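Local coordinates for protein imidazoleglycerol-phosphate dehydratase (Pyrococcus furiosus, PDB 5DNL) that catalyses the manganese-dependent dehydration of imidazoleglycerol phosphate to imidazoleacetol phosphate, the sixth step of histidine biosynthesis, at residues A[23-26]-A[27-30]; A[55-58]-A[59-62]; A[120-123]-A[124-128]. All coordinates share one frame; numbering follows the deposited sequence.

Contact 1 of 3, residues A[23-26]-A[27-30]; sequences NDLI and LDHM. With MN (manganese (II) ion), chain E.
Asp24 O takes the backbone N-H of Asp28 at 2.9 Å, and with this i to i+4 bond the chain leaves its turn and winds into helix 25-38; the bonds from His29 N to Leu25 O and from Met30 N to Ile26 O carry the helix on. Asp24 is the N-cap. With CG anti to the backbone N (chi1 175°), its carboxylate folds back over the first turn, where OD1 accepts from Leu27 N at 3.1 Å. That bond is nearly straight, 170° at the hydrogen, yet it arrives from above the carboxylate plane. A second, weak bond from Ile26 N reaches the same oxygen. OD2 is engaged by a salt bridge to Arg51 and a hydrogen bond from Trp55 NE1, which tie the cap to helix 51-69. The CB of Leu27 lies against the Asp24 carboxyl carbon CG at 3.8 Å, the two side chains crossing at about a right angle. On another side of the turn, Asp28 accepts from Thr22 at OD1, while a water spans from Asn23 N to Asp28 OD2, 2.6 Å from the latter, and fastens the incoming loop to the helix. Met30 CG lies 4.4 Å from Ile26 CG2. His29 swings outward and binds manganese through NE2 at 2.2 Å; Glu149 and His145 of the same chain and His53 of a neighbouring subunit also bind this metal. The carboxylate of Asp24, beside the first N-H groups of the helix, would probably be stabilised by its dipole as well as by Arg51. The chemistry thus implies a firmly capped helix start, one turn before a metal ligand shared between subunits.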
loop_
_atom_site.group_PDB
_atom_site.type_symbol
_atom_site.label_atom_id
_atom_site.label_comp_id
_atom_site.label_asym_id
_atom_site.label_seq_id
_atom_site.Cartn_x
_atom_site.Cartn_y
_atom_site.Cartn_z
ATOM N N ASN A 23 15.653 -0.328 50.546
ATOM C CA ASN A 23 14.649 0.751 50.574
ATOM C C ASN A 23 13.866 0.906 49.261
ATOM O O ASN A 23 13.291 1.950 48.998
ATOM C CB ASN A 23 15.264 2.083 51.044
ATOM C CG ASN A 23 15.874 1.966 52.418
ATOM O OD1 ASN A 23 15.168 1.679 53.383
ATOM N ND2 ASN A 23 17.193 2.137 52.511
ATOM N N ASP A 24 13.823 -0.167 48.460
ATOM C CA ASP A 24 12.977 -0.248 47.274
ATOM C C ASP A 24 12.371 -1.662 47.339
ATOM O O ASP A 24 13.103 -2.646 47.181
ATOM C CB ASP A 24 13.869 -0.042 46.047
ATOM C CG ASP A 24 13.144 -0.223 44.725
ATOM O OD1 ASP A 24 12.159 -0.964 44.653
ATOM O OD2 ASP A 24 13.596 0.367 43.745
ATOM N N LEU A 25 11.064 -1.768 47.599
ATOM C CA LEU A 25 10.465 -3.078 47.824
ATOM C C LEU A 25 10.459 -3.957 46.578
ATOM O O LEU A 25 10.512 -5.188 46.686
ATOM C CB LEU A 25 9.040 -2.971 48.375
ATOM C CG LEU A 25 8.907 -2.294 49.737
ATOM C CD1 LEU A 25 7.450 -2.295 50.205
ATOM C CD2 LEU A 25 9.794 -2.951 50.773
ATOM N N ILE A 26 10.415 -3.331 45.403
ATOM C CA ILE A 26 10.486 -4.089 44.158
ATOM C C ILE A 26 11.871 -4.718 44.007
ATOM O O ILE A 26 11.995 -5.918 43.703
ATOM C CB ILE A 26 10.187 -3.223 42.911
ATOM C CG1 ILE A 26 8.816 -2.519 43.019
ATOM C CG2 ILE A 26 10.327 -4.031 41.631
ATOM C CD1 ILE A 26 7.617 -3.406 42.865
ATOM N N LEU A 27 12.916 -3.914 44.179
ATOM C CA LEU A 27 14.268 -4.430 44.062
ATOM C C LEU A 27 14.559 -5.465 45.130
ATOM O O LEU A 27 15.240 -6.456 44.864
ATOM C CB LEU A 27 15.305 -3.297 44.115
ATOM C CG LEU A 27 16.735 -3.721 43.813
ATOM C CD1 LEU A 27 16.878 -4.391 42.448
ATOM C CD2 LEU A 27 17.622 -2.482 43.897
ATOM N N ASP A 28 14.048 -5.242 46.341
ATOM C CA ASP A 28 14.244 -6.246 47.403
ATOM C C ASP A 28 13.696 -7.602 46.968
ATOM O O ASP A 28 14.351 -8.615 47.174
ATOM C CB ASP A 28 13.559 -5.849 48.723
ATOM C CG ASP A 28 14.216 -4.684 49.437
ATOM O OD1 ASP A 28 15.341 -4.289 49.094
ATOM O OD2 ASP A 28 13.550 -4.176 50.378
ATOM N N HIS A 29 12.519 -7.602 46.355
ATOM C CA HIS A 29 11.886 -8.830 45.853
ATOM C C HIS A 29 12.719 -9.446 44.726
ATOM O O HIS A 29 12.963 -10.634 44.719
ATOM C CB HIS A 29 10.449 -8.543 45.408
ATOM C CG HIS A 29 9.705 -9.737 44.912
ATOM N ND1 HIS A 29 9.744 -10.966 45.540
ATOM C CD2 HIS A 29 8.843 -9.872 43.881
ATOM C CE1 HIS A 29 8.980 -11.818 44.878
ATOM N NE2 HIS A 29 8.398 -11.169 43.890
ATOM N N MET A 30 13.163 -8.628 43.779
ATOM C CA MET A 30 13.952 -9.124 42.658
ATOM C C MET A 30 15.278 -9.715 43.122
ATOM O O MET A 30 15.689 -10.755 42.626
ATOM C CB MET A 30 14.206 -8.012 41.638
ATOM C CG MET A 30 12.979 -7.519 40.879
ATOM S SD MET A 30 11.979 -8.783 40.085
ATOM C CE MET A 30 10.738 -9.025 41.341
HETATM MN MN MN E . 6.705 -11.799 42.611
HETATM O O HOH W 1 14.009 -2.151 51.984
#

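Contact 2 of 3, residues A[55-58]-A[59-62]; sequences WEDI and GITL. With MN (manganese (II) ion), chain D; 5DL ([(2S)-2-hydroxy-3-(1H-1,2,4-triazol-1-yl)propyl]phosphonic acid), chain F.
Asp57 O is gripped twice by Thr61: by the hydroxyl OG1 at 2.8 Å and by the backbone N at 2.9 Å, the two donors coming from opposite faces of the carbonyl plane. The hydroxyl can turn back to the preceding helical turn because OG1 stands beside its own backbone N (chi1 -51°). A valine in place of Thr61 would probably leave Asp57 O with the backbone N-H alone and put a methyl against a carbonyl oxygen that had a donor. Nearby, Ile60 runs alongside both Glu56 and Asp57, pointing the same way; its CD1 comes within 4.1 Å of Glu56 CG and 4.0 Å of Asp57 OD1. Asp57 in turn directs OD2 to Thr8 and Arg3, joining the helix to the strands beside it. Extended beyond CG, Glu56 reaches out of the helix to manganese, which OE1 binds at 2.2 Å. OE2 accepts at 2.6 Å from a water that is itself bound to the manganese, and the inhibitor's triazole N4 occupies another position at 2.3 Å from the metal. His52 and Glu121 of the same chain and His146 of a neighbouring subunit supply the other ligands. Between them, the two carboxylate oxygens of Glu56 hold the metal directly and through its water, a double hold likely to fix the rotation of the group.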
loop_
_atom_site.group_PDB
_atom_site.type_symbol
_atom_site.label_atom_id
_atom_site.label_comp_id
_atom_site.label_asym_id
_atom_site.label_seq_id
_atom_site.Cartn_x
_atom_site.Cartn_y
_atom_site.Cartn_z
ATOM N N TRP A 55 19.449 0.927 41.310
ATOM C CA TRP A 55 19.432 -0.306 40.505
ATOM C C TRP A 55 20.771 -0.560 39.803
ATOM O O TRP A 55 21.285 -1.678 39.780
ATOM C CB TRP A 55 18.248 -0.319 39.515
ATOM C CG TRP A 55 16.918 -0.625 40.162
ATOM C CD1 TRP A 55 16.307 0.084 41.164
ATOM C CD2 TRP A 55 16.052 -1.737 39.871
ATOM N NE1 TRP A 55 15.118 -0.512 41.497
ATOM C CE2 TRP A 55 14.936 -1.624 40.726
ATOM C CE3 TRP A 55 16.101 -2.805 38.953
ATOM C CZ2 TRP A 55 13.889 -2.539 40.703
ATOM C CZ3 TRP A 55 15.057 -3.704 38.929
ATOM C CH2 TRP A 55 13.972 -3.568 39.803
ATOM N N GLU A 56 21.311 0.485 39.188
ATOM C CA GLU A 56 22.591 0.382 38.497
ATOM C C GLU A 56 23.698 0.055 39.499
ATOM O O GLU A 56 24.509 -0.837 39.243
ATOM C CB GLU A 56 22.891 1.703 37.793
ATOM C CG GLU A 56 24.282 1.768 37.202
ATOM C CD GLU A 56 24.469 2.920 36.246
ATOM O OE1 GLU A 56 23.525 3.726 36.066
ATOM O OE2 GLU A 56 25.581 3.032 35.700
ATOM N N ASP A 57 23.751 0.783 40.620
ATOM C CA ASP A 57 24.866 0.615 41.542
ATOM C C ASP A 57 24.804 -0.708 42.318
ATOM O O ASP A 57 25.837 -1.292 42.631
ATOM C CB ASP A 57 24.942 1.816 42.457
ATOM C CG ASP A 57 25.280 3.109 41.705
ATOM O OD1 ASP A 57 25.438 3.116 40.443
ATOM O OD2 ASP A 57 25.384 4.143 42.386
ATOM N N ILE A 58 23.593 -1.193 42.565
ATOM C CA ILE A 58 23.382 -2.560 43.051
ATOM C C ILE A 58 23.944 -3.553 42.054
ATOM O O ILE A 58 24.660 -4.502 42.418
ATOM C CB ILE A 58 21.882 -2.815 43.349
ATOM C CG1 ILE A 58 21.472 -2.155 44.675
ATOM C CG2 ILE A 58 21.526 -4.301 43.319
ATOM C CD1 ILE A 58 21.865 -2.911 45.932
ATOM N N GLY A 59 23.637 -3.365 40.773
ATOM C CA GLY A 59 24.178 -4.256 39.772
ATOM C C GLY A 59 25.701 -4.254 39.778
ATOM O O GLY A 59 26.321 -5.310 39.756
ATOM N N ILE A 60 26.295 -3.061 39.799
ATOM C CA ILE A 60 27.757 -2.948 39.819
ATOM C C ILE A 60 28.335 -3.651 41.041
ATOM O O ILE A 60 29.284 -4.427 40.896
ATOM C CB ILE A 60 28.222 -1.488 39.795
ATOM C CG1 ILE A 60 27.828 -0.782 38.475
ATOM C CG2 ILE A 60 29.729 -1.402 40.011
ATOM C CD1 ILE A 60 27.986 0.730 38.489
ATOM N N THR A 61 27.785 -3.349 42.212
ATOM C CA THR A 61 28.367 -3.851 43.466
ATOM C C THR A 61 28.166 -5.368 43.574
ATOM O O THR A 61 29.083 -6.094 43.965
ATOM C CB THR A 61 27.771 -3.121 44.679
ATOM O OG1 THR A 61 27.852 -1.715 44.482
ATOM C CG2 THR A 61 28.538 -3.479 45.973
ATOM N N LEU A 62 26.987 -5.855 43.204
ATOM C CA LEU A 62 26.722 -7.291 43.147
ATOM C C LEU A 62 27.684 -7.971 42.167
ATOM O O LEU A 62 28.236 -9.034 42.447
ATOM C CB LEU A 62 25.269 -7.561 42.756
ATOM C CG LEU A 62 24.840 -9.009 42.525
ATOM C CD1 LEU A 62 25.053 -9.869 43.763
ATOM C CD2 LEU A 62 23.387 -9.065 42.085
HETATM MN MN MN D . 22.722 4.669 34.262
HETATM N N1 5DL F . 22.946 8.706 36.114
HETATM C C3 5DL F . 24.416 7.371 35.058
HETATM N N2 5DL F . 24.223 8.564 35.631
HETATM C C8 5DL F . 26.795 11.019 37.067
HETATM C C7 5DL F . 25.671 9.982 37.124
HETATM C C6 5DL F . 25.261 9.587 35.713
HETATM C C5 5DL F . 22.382 7.534 35.804
HETATM O O10 5DL F . 28.655 9.137 36.639
HETATM P P9 5DL F . 28.305 10.517 36.196
HETATM O O11 5DL F . 29.351 11.553 36.533
HETATM O O12 5DL F . 28.049 10.560 34.697
HETATM O O13 5DL F . 24.525 10.495 37.820
HETATM N N4 5DL F . 23.231 6.696 35.166
HETATM O O HOH W 2 24.863 4.662 33.741
#

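Contact 3 of 3, residues A[120-123]-A[124-128]; sequences KEFV and WGLAR. With MN (manganese (II) ion), chain D.
A single water joins two side chains almost two helical turns apart: it lies 2.8 Å from Glu121 OE2, to which it donates, and Arg128 NH1 donates to it at 2.9 Å, the water lying in the guanidinium plane. What holds the guanidinium here is an indole. Arg128 NH2 sits 3.4 Å above the ring plane of Trp124, offset toward the rim, and Trp124 CE3 in turn faces the guanidinium. The arginine gets there by an extended chain, while the indole has an unusual first torsion (chi1 -95°), and with it CD1 lies 3.7 Å from Lys120 O, that oxygen being at the ring's edge, near its plane. Glu121 is bent at its second torsion (chi2 -62°), which curls the carboxylate back so that OE1 binds manganese at 2.2 Å; His52 and Glu56 of the same chain and His146 of a neighbouring subunit share the metal with it. Around the helix from the metal, Phe122 and Leu126 lie side by side and point the same way, Phe122 CE2 meeting Leu126 CD2 at 4.1 Å. Both pack on helix 51-69; Val123, Leu126 and Ala127 meet Ile134 of strand 133-140, and Val123 also touches strand 100-104. The backbone bonds run i to i+4 throughout, including Ala127 N to Val123 O at 2.8 Å. Farther out, Lys120 forms a salt bridge with Asp109 of the subunit that supplies His146, and Arg128 NH2 donates to Pro99 O of another subunit. One helix therefore carries an apolar side for the core and a polar side for the metal and the subunit interfaces. With OE1 on the metal and OE2 meeting the water, the Glu121 carboxylate is probably steadied in its orientation.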
loop_
_atom_site.group_PDB
_atom_site.type_symbol
_atom_site.label_atom_id
_atom_site.label_comp_id
_atom_site.label_asym_id
_atom_site.label_seq_id
_atom_site.Cartn_x
_atom_site.Cartn_y
_atom_site.Cartn_z
ATOM N N LYS A 120 17.290 -2.733 32.741
ATOM C CA LYS A 120 18.462 -2.607 31.863
ATOM C C LYS A 120 19.662 -2.050 32.619
ATOM O O LYS A 120 20.795 -2.504 32.413
ATOM C CB LYS A 120 18.182 -1.737 30.635
ATOM C CG LYS A 120 17.330 -2.415 29.587
ATOM C CD LYS A 120 17.156 -1.511 28.373
ATOM C CE LYS A 120 16.455 -2.216 27.233
ATOM N NZ LYS A 120 16.246 -1.264 26.107
ATOM N N GLU A 121 19.434 -1.070 33.488
ATOM C CA GLU A 121 20.556 -0.468 34.208
ATOM C C GLU A 121 21.132 -1.410 35.270
ATOM O O GLU A 121 22.360 -1.456 35.468
ATOM C CB GLU A 121 20.188 0.906 34.744
ATOM C CG GLU A 121 20.083 1.908 33.617
ATOM C CD GLU A 121 21.396 2.068 32.896
ATOM O OE1 GLU A 121 22.341 2.681 33.453
ATOM O OE2 GLU A 121 21.513 1.503 31.788
ATOM N N PHE A 122 20.284 -2.195 35.916
ATOM C CA PHE A 122 20.797 -3.237 36.802
ATOM C C PHE A 122 21.670 -4.238 36.023
ATOM O O PHE A 122 22.775 -4.596 36.459
ATOM C CB PHE A 122 19.647 -3.982 37.505
ATOM C CG PHE A 122 20.092 -5.265 38.176
ATOM C CD1 PHE A 122 20.667 -5.237 39.436
ATOM C CD2 PHE A 122 19.979 -6.479 37.528
ATOM C CE1 PHE A 122 21.122 -6.408 40.039
ATOM C CE2 PHE A 122 20.417 -7.644 38.126
ATOM C CZ PHE A 122 20.990 -7.608 39.374
ATOM N N VAL A 123 21.178 -4.707 34.877
ATOM C CA VAL A 123 21.877 -5.726 34.089
ATOM C C VAL A 123 23.192 -5.187 33.535
ATOM O O VAL A 123 24.232 -5.874 33.586
ATOM C CB VAL A 123 20.988 -6.325 32.977
ATOM C CG1 VAL A 123 21.772 -7.318 32.147
ATOM C CG2 VAL A 123 19.772 -7.023 33.589
ATOM N N TRP A 124 23.184 -3.962 32.999
ATOM C CA TRP A 124 24.428 -3.339 32.577
ATOM C C TRP A 124 25.402 -3.148 33.723
ATOM O O TRP A 124 26.606 -3.346 33.546
ATOM C CB TRP A 124 24.196 -1.996 31.865
ATOM C CG TRP A 124 24.148 -2.096 30.380
ATOM C CD1 TRP A 124 23.050 -1.924 29.579
ATOM C CD2 TRP A 124 25.242 -2.377 29.515
ATOM N NE1 TRP A 124 23.417 -2.066 28.255
ATOM C CE2 TRP A 124 24.753 -2.336 28.192
ATOM C CE3 TRP A 124 26.592 -2.641 29.723
ATOM C CZ2 TRP A 124 25.579 -2.575 27.082
ATOM C CZ3 TRP A 124 27.404 -2.860 28.613
ATOM C CH2 TRP A 124 26.892 -2.819 27.325
ATOM N N GLY A 125 24.886 -2.774 34.890
ATOM C CA GLY A 125 25.731 -2.619 36.074
ATOM C C GLY A 125 26.382 -3.949 36.436
ATOM O O GLY A 125 27.606 -4.018 36.678
ATOM N N LEU A 126 25.567 -5.000 36.458
ATOM C CA LEU A 126 26.051 -6.338 36.729
ATOM C C LEU A 126 27.088 -6.800 35.703
ATOM O O LEU A 126 28.148 -7.343 36.055
ATOM C CB LEU A 126 24.851 -7.293 36.768
ATOM C CG LEU A 126 25.096 -8.770 37.031
ATOM C CD1 LEU A 126 25.707 -8.931 38.409
ATOM C CD2 LEU A 126 23.819 -9.592 36.914
ATOM N N ALA A 127 26.820 -6.554 34.424
ATOM C CA ALA A 127 27.765 -6.918 33.385
ATOM C C ALA A 127 29.098 -6.209 33.558
ATOM O O ALA A 127 30.166 -6.817 33.333
ATOM C CB ALA A 127 27.196 -6.628 32.001
ATOM N N ARG A 128 29.045 -4.925 33.905
ATOM C CA ARG A 128 30.261 -4.143 34.120
ATOM C C ARG A 128 31.013 -4.501 35.403
ATOM O O ARG A 128 32.245 -4.528 35.391
ATOM C CB ARG A 128 29.947 -2.649 34.052
ATOM C CG ARG A 128 29.578 -2.173 32.652
ATOM C CD ARG A 128 29.050 -0.769 32.673
ATOM N NE ARG A 128 28.742 -0.315 31.312
ATOM C CZ ARG A 128 27.647 0.332 30.952
ATOM N NH1 ARG A 128 26.731 0.704 31.843
ATOM N NH2 ARG A 128 27.471 0.607 29.666
HETATM MN MN MN D . 22.722 4.669 34.262
HETATM O O HOH W 3 24.124 1.739 30.937
HETATM O O HOH W 2 24.863 4.662 33.741
#

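Along the chain the three contacts follow in series, on helices 25-38, 51-69 and 116-130. Contacts 2 and 3 are close neighbours, their centres about 7 Å apart, with Phe122 packed on Gly59 and Ile60 against Gly125; the centre of contact 1 lies about 13 Å from that of contact 2, and the two touch through Leu27, Trp55 and Ile58. Contacts 1 and 3 do not touch, but both pack on helix 51-69. Helices 25-38 and 116-130 each belong to a beta-alpha-beta unit, of strands 20-21 and 42-48 or of strands 100-104 and 133-140. Contacts 2 and 3 feed one manganese and contact 1 another; both sites draw ligands from neighbouring subunits, so complete sites form only where subunits meet, consistent with the 24-chain assembly.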